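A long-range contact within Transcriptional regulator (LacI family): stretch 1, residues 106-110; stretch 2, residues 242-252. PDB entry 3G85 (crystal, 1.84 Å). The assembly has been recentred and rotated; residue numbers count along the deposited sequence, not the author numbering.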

ATOM      1  N   SER A 106      12.385  -9.099   4.521  1.00 20.88           N
ATOM      2  CA  SER A 106      11.293  -8.262   4.068  1.00 21.23           C
ATOM      3  C   SER A 106      10.126  -8.311   5.036  1.00 20.93           C
ATOM      4  O   SER A 106       9.943  -9.297   5.775  1.00 19.89           O
ATOM      5  CB  SER A 106      10.833  -8.661   2.650  1.00 22.06           C
ATOM      6  OG  SER A 106      10.335 -10.003   2.618  1.00 20.52           O
ATOM      7  N   VAL A 107       9.343  -7.224   5.040  1.00 20.25           N
ATOM      8  CA  VAL A 107       8.066  -7.178   5.742  1.00 20.44           C
ATOM      9  C   VAL A 107       7.013  -6.821   4.670  1.00 20.45           C
ATOM     10  O   VAL A 107       7.093  -5.744   4.045  1.00 20.21           O
ATOM     11  CB  VAL A 107       8.107  -6.134   6.923  1.00 20.88           C
ATOM     12  CG1 VAL A 107       6.786  -5.979   7.605  1.00 20.22           C
ATOM     13  CG2 VAL A 107       9.143  -6.540   7.996  1.00 20.69           C
ATOM     14  N   ASN A 108       6.075  -7.726   4.438  1.00 19.16           N
ATOM     15  CA  ASN A 108       5.164  -7.646   3.289  1.00 20.51           C
ATOM     16  C   ASN A 108       3.739  -7.848   3.726  1.00 19.77           C
ATOM     17  O   ASN A 108       3.483  -8.210   4.873  1.00 20.78           O
ATOM     18  CB  ASN A 108       5.481  -8.713   2.231  1.00 20.61           C
ATOM     19  CG  ASN A 108       6.968  -8.786   1.853  1.00 25.63           C
ATOM     20  OD1 ASN A 108       7.496  -9.883   1.648  1.00 34.99           O
ATOM     21  ND2 ASN A 108       7.637  -7.672   1.779  1.00 23.37           N
ATOM     22  N   VAL A 109       2.796  -7.575   2.830  1.00 20.33           N
ATOM     23  CA  VAL A 109       1.405  -7.869   3.133  1.00 20.35           C
ATOM     24  C   VAL A 109       0.931  -8.825   2.043  1.00 21.39           C
ATOM     25  O   VAL A 109       1.496  -8.862   0.949  1.00 21.86           O
ATOM     26  CB  VAL A 109       0.558  -6.563   3.287  1.00 20.97           C
ATOM     27  CG1 VAL A 109       0.448  -5.853   1.916  1.00 20.09           C
ATOM     28  CG2 VAL A 109      -0.837  -6.844   3.921  1.00 20.87           C
ATOM     29  N   ASP A 110      -0.071  -9.650   2.320  1.00 21.34           N
ATOM     30  CA  ASP A 110      -0.547 -10.553   1.244  1.00 22.24           C
ATOM     31  C   ASP A 110      -1.474  -9.822   0.289  1.00 22.10           C
ATOM     32  O   ASP A 110      -2.682  -9.741   0.504  1.00 21.35           O
ATOM     33  CB  ASP A 110      -1.209 -11.821   1.772  1.00 23.87           C
ATOM     34  CG  ASP A 110      -1.319 -12.917   0.665  1.00 27.31           C
ATOM     35  OD1 ASP A 110      -1.488 -12.587  -0.536  1.00 27.14           O
ATOM     36  OD2 ASP A 110      -1.227 -14.116   0.993  1.00 31.66           O
TER
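Stretch 2 242-252: DIPIEEMAGTC

Stretch 2 packs on stretch 1 as a helix laid along a strand. Residues 106-109 form a strand that begins earlier in the chain, with phi/psi values from -152/153 at Ser106 to -122/154 at Val109. Residues 245-252 are helical, with phi between -65° and -52° and psi between -52° and -33°, and the helix continues beyond the stretch. The two axes approach to 8.7 Å, and their N-to-C directions make an angle of 164°, so the helix runs nearly antiparallel to the strand. The register agrees with this: Val107 CA lies 6.4 Å from Met248 CA, while Val109 CA lies 7.0 Å from Ile243 CA, so a step forward on the strand is a step backward on stretch 2.

The alternation of the strand decides which side chains take part. The CA-to-CB bonds of Val107 and Val109 point toward stretch 2, whereas those of Ser106 and Asn108 point away. On the helix, Met248 and Thr251 point toward the strand and Cys252 sideways, a spacing of three and four residues that keeps them near one face. The helical ladder fixes that spacing, with Met248 N donating to Pro244 O at 3.0 Å, and Cys252 N to Met248 O at 3.0 Å. Pro244 itself occupies the N-cap position.

Val107, with chi1 at 176° (t), has the largest covered area of any residue in the contact, 100 Å². With this rotamer CG1 lies 3.8 Å from Met248 CB, and CG2 comes closest to Cys252 SG at 3.8 Å and Thr251 CG2 at 4.0 Å. Thr251 has chi1 at -62° (m), which places its methyl within reach of Val107 and leaves OG1 3.1 Å from Glu247 O, one turn back along its own helix. Cys252, also m at -72°, brings its sulfur to the valine although its CA-to-CB bond points sideways.

Met248 is present as selenomethionine. Its chi angles of -67° (m), 169° (t) and 74° (p) describe a chain that extends through CG and then turns at the selenium. The turn carries CE to the strand backbone, 3.5 Å from Val107 O and 3.5 Å from Asn108 C, and 3.8 Å from Val109 N. The methyl thus lies against the main chain between the two inward-pointing valines, which lets Asn108 contribute through its backbone while its side chain points away. CE is also 4.2 Å from Val109 CB.

Val109 adopts a different rotamer, p at 68°, and its methyls meet the segment leading into the helix: CG2 is 3.9 Å from Pro244 CD, and CG1 is 4.3 Å from Ile243 CG2. Ile243 (m, t) and Pro244 both point sideways, so each offers a flank to Val109. No hydrogen bond crosses between the stretches; the 321 Å² they bury, both sides summed, rests on van der Waals packing.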

ATOM      1  N   ASP A 242      -7.056  -2.790   4.546  1.00 21.44           N
ATOM      2  CA  ASP A 242      -6.010  -1.864   4.975  1.00 20.73           C
ATOM      3  C   ASP A 242      -4.649  -2.479   4.837  1.00 20.60           C
ATOM      4  O   ASP A 242      -4.451  -3.668   5.140  1.00 20.47           O
ATOM      5  CB  ASP A 242      -6.237  -1.433   6.438  1.00 21.65           C
ATOM      6  CG  ASP A 242      -5.336  -0.292   6.863  1.00 22.13           C
ATOM      7  OD1 ASP A 242      -5.214   0.703   6.110  1.00 21.56           O
ATOM      8  OD2 ASP A 242      -4.746  -0.374   7.976  1.00 24.08           O
ATOM      9  N   ILE A 243      -3.706  -1.680   4.366  1.00 19.90           N
ATOM     10  CA  ILE A 243      -2.301  -2.072   4.450  1.00 19.93           C
ATOM     11  C   ILE A 243      -1.858  -1.604   5.852  1.00 19.08           C
ATOM     12  O   ILE A 243      -1.816  -0.428   6.081  1.00 18.03           O
ATOM     13  CB  ILE A 243      -1.448  -1.358   3.431  1.00 20.84           C
ATOM     14  CG1 ILE A 243      -1.967  -1.587   2.016  1.00 19.75           C
ATOM     15  CG2 ILE A 243      -0.006  -1.888   3.501  1.00 19.50           C
ATOM     16  CD1 ILE A 243      -1.099  -0.897   0.940  1.00 22.49           C
ATOM     17  N   PRO A 244      -1.513  -2.536   6.759  1.00 18.77           N
ATOM     18  CA  PRO A 244      -1.212  -2.219   8.178  1.00 19.33           C
ATOM     19  C   PRO A 244       0.193  -1.625   8.355  1.00 19.21           C
ATOM     20  O   PRO A 244       1.092  -2.222   8.982  1.00 18.16           O
ATOM     21  CB  PRO A 244      -1.422  -3.562   8.891  1.00 18.26           C
ATOM     22  CG  PRO A 244      -1.026  -4.623   7.784  1.00 18.81           C
ATOM     23  CD  PRO A 244      -1.398  -3.979   6.443  1.00 19.31           C
ATOM     24  N   ILE A 245       0.368  -0.421   7.812  1.00 18.13           N
ATOM     25  CA  ILE A 245       1.676   0.167   7.668  1.00 17.65           C
ATOM     26  C   ILE A 245       2.315   0.439   9.018  1.00 19.03           C
ATOM     27  O   ILE A 245       3.526   0.214   9.173  1.00 17.15           O
ATOM     28  CB  ILE A 245       1.635   1.436   6.815  1.00 19.26           C
ATOM     29  CG1 ILE A 245       1.358   1.043   5.340  1.00 19.75           C
ATOM     30  CG2 ILE A 245       2.965   2.208   6.916  1.00 18.88           C
ATOM     31  CD1 ILE A 245       0.699   2.193   4.510  1.00 22.46           C
ATOM     32  N   GLU A 246       1.530   0.926   9.988  1.00 18.95           N
ATOM     33  CA  GLU A 246       2.117   1.203  11.313  1.00 20.56           C
ATOM     34  C   GLU A 246       2.780  -0.042  11.923  1.00 21.31           C
ATOM     35  O   GLU A 246       3.955   0.035  12.309  1.00 21.28           O
ATOM     36  CB  GLU A 246       1.127   1.857  12.296  1.00 19.61           C
ATOM     37  CG  GLU A 246       0.589   3.202  11.775  1.00 21.99           C
ATOM     38  CD  GLU A 246      -0.616   3.071  10.870  1.00 22.22           C
ATOM     39  OE1 GLU A 246      -0.986   1.952  10.468  1.00 23.11           O
ATOM     40  OE2 GLU A 246      -1.181   4.120  10.539  1.00 24.68           O
ATOM     41  N   GLU A 247       2.048  -1.159  11.976  1.00 20.47           N
ATOM     42  CA  GLU A 247       2.563  -2.402  12.543  1.00 22.79           C
ATOM     43  C   GLU A 247       3.718  -2.953  11.726  1.00 21.68           C
ATOM     44  O   GLU A 247       4.702  -3.462  12.293  1.00 21.00           O
ATOM     45  CB  GLU A 247       1.459  -3.450  12.626  1.00 22.64           C
ATOM     46  CG  GLU A 247       0.413  -3.145  13.662  1.00 28.26           C
ATOM     47  CD  GLU A 247       0.967  -3.038  15.087  1.00 34.92           C
ATOM     48  OE1 GLU A 247       2.016  -3.646  15.415  1.00 34.13           O
ATOM     49  OE2 GLU A 247       0.341  -2.319  15.891  1.00 39.54           O
HETATM   50  N   MSE A 248       3.606  -2.851  10.397  1.00 20.73           N
HETATM   51  CA  MSE A 248       4.715  -3.293   9.518  1.00 21.85           C
HETATM   52  C   MSE A 248       6.012  -2.521   9.750  1.00 21.31           C
HETATM   53  O   MSE A 248       7.102  -3.114   9.793  1.00 20.48           O
HETATM   54  CB  MSE A 248       4.298  -3.197   8.045  1.00 20.06           C
HETATM   55  CG  MSE A 248       3.197  -4.212   7.719  1.00 21.46           C
HETATM   56 SE   MSE A 248       2.417  -3.865   5.932  1.00 30.10          SE
HETATM   57  CE  MSE A 248       3.897  -4.509   4.780  1.00 22.36           C
ATOM     58  N   ALA A 249       5.892  -1.204   9.872  1.00 20.75           N
ATOM     59  CA  ALA A 249       7.049  -0.355  10.133  1.00 23.08           C
ATOM     60  C   ALA A 249       7.718  -0.715  11.479  1.00 22.94           C
ATOM     61  O   ALA A 249       8.950  -0.802  11.557  1.00 24.70           O
ATOM     62  CB  ALA A 249       6.652   1.129  10.089  1.00 22.96           C
ATOM     63  N   GLY A 250       6.908  -0.962  12.505  1.00 23.02           N
ATOM     64  CA  GLY A 250       7.422  -1.404  13.802  1.00 23.35           C
ATOM     65  C   GLY A 250       8.155  -2.725  13.639  1.00 24.37           C
ATOM     66  O   GLY A 250       9.246  -2.923  14.209  1.00 24.73           O
ATOM     67  N   THR A 251       7.578  -3.643  12.869  1.00 23.19           N
ATOM     68  CA  THR A 251       8.214  -4.964  12.672  1.00 23.41           C
ATOM     69  C   THR A 251       9.562  -4.875  11.934  1.00 23.38           C
ATOM     70  O   THR A 251      10.491  -5.666  12.188  1.00 22.94           O
ATOM     71  CB  THR A 251       7.264  -5.947  11.961  1.00 23.19           C
ATOM     72  OG1 THR A 251       6.119  -6.156  12.780  1.00 25.47           O
ATOM     73  CG2 THR A 251       7.934  -7.298  11.739  1.00 22.95           C
ATOM     74  N   CYS A 252       9.683  -3.916  11.010  1.00 23.03           N
ATOM     75  CA  CYS A 252      10.969  -3.618  10.377  1.00 23.72           C
ATOM     76  C   CYS A 252      12.069  -3.374  11.420  1.00 25.18           C
ATOM     77  O   CYS A 252      13.155  -3.936  11.310  1.00 26.23           O
ATOM     78  CB  CYS A 252      10.846  -2.410   9.413  1.00 22.45           C
ATOM     79  SG  CYS A 252       9.926  -2.786   7.905  1.00 25.01           S
TER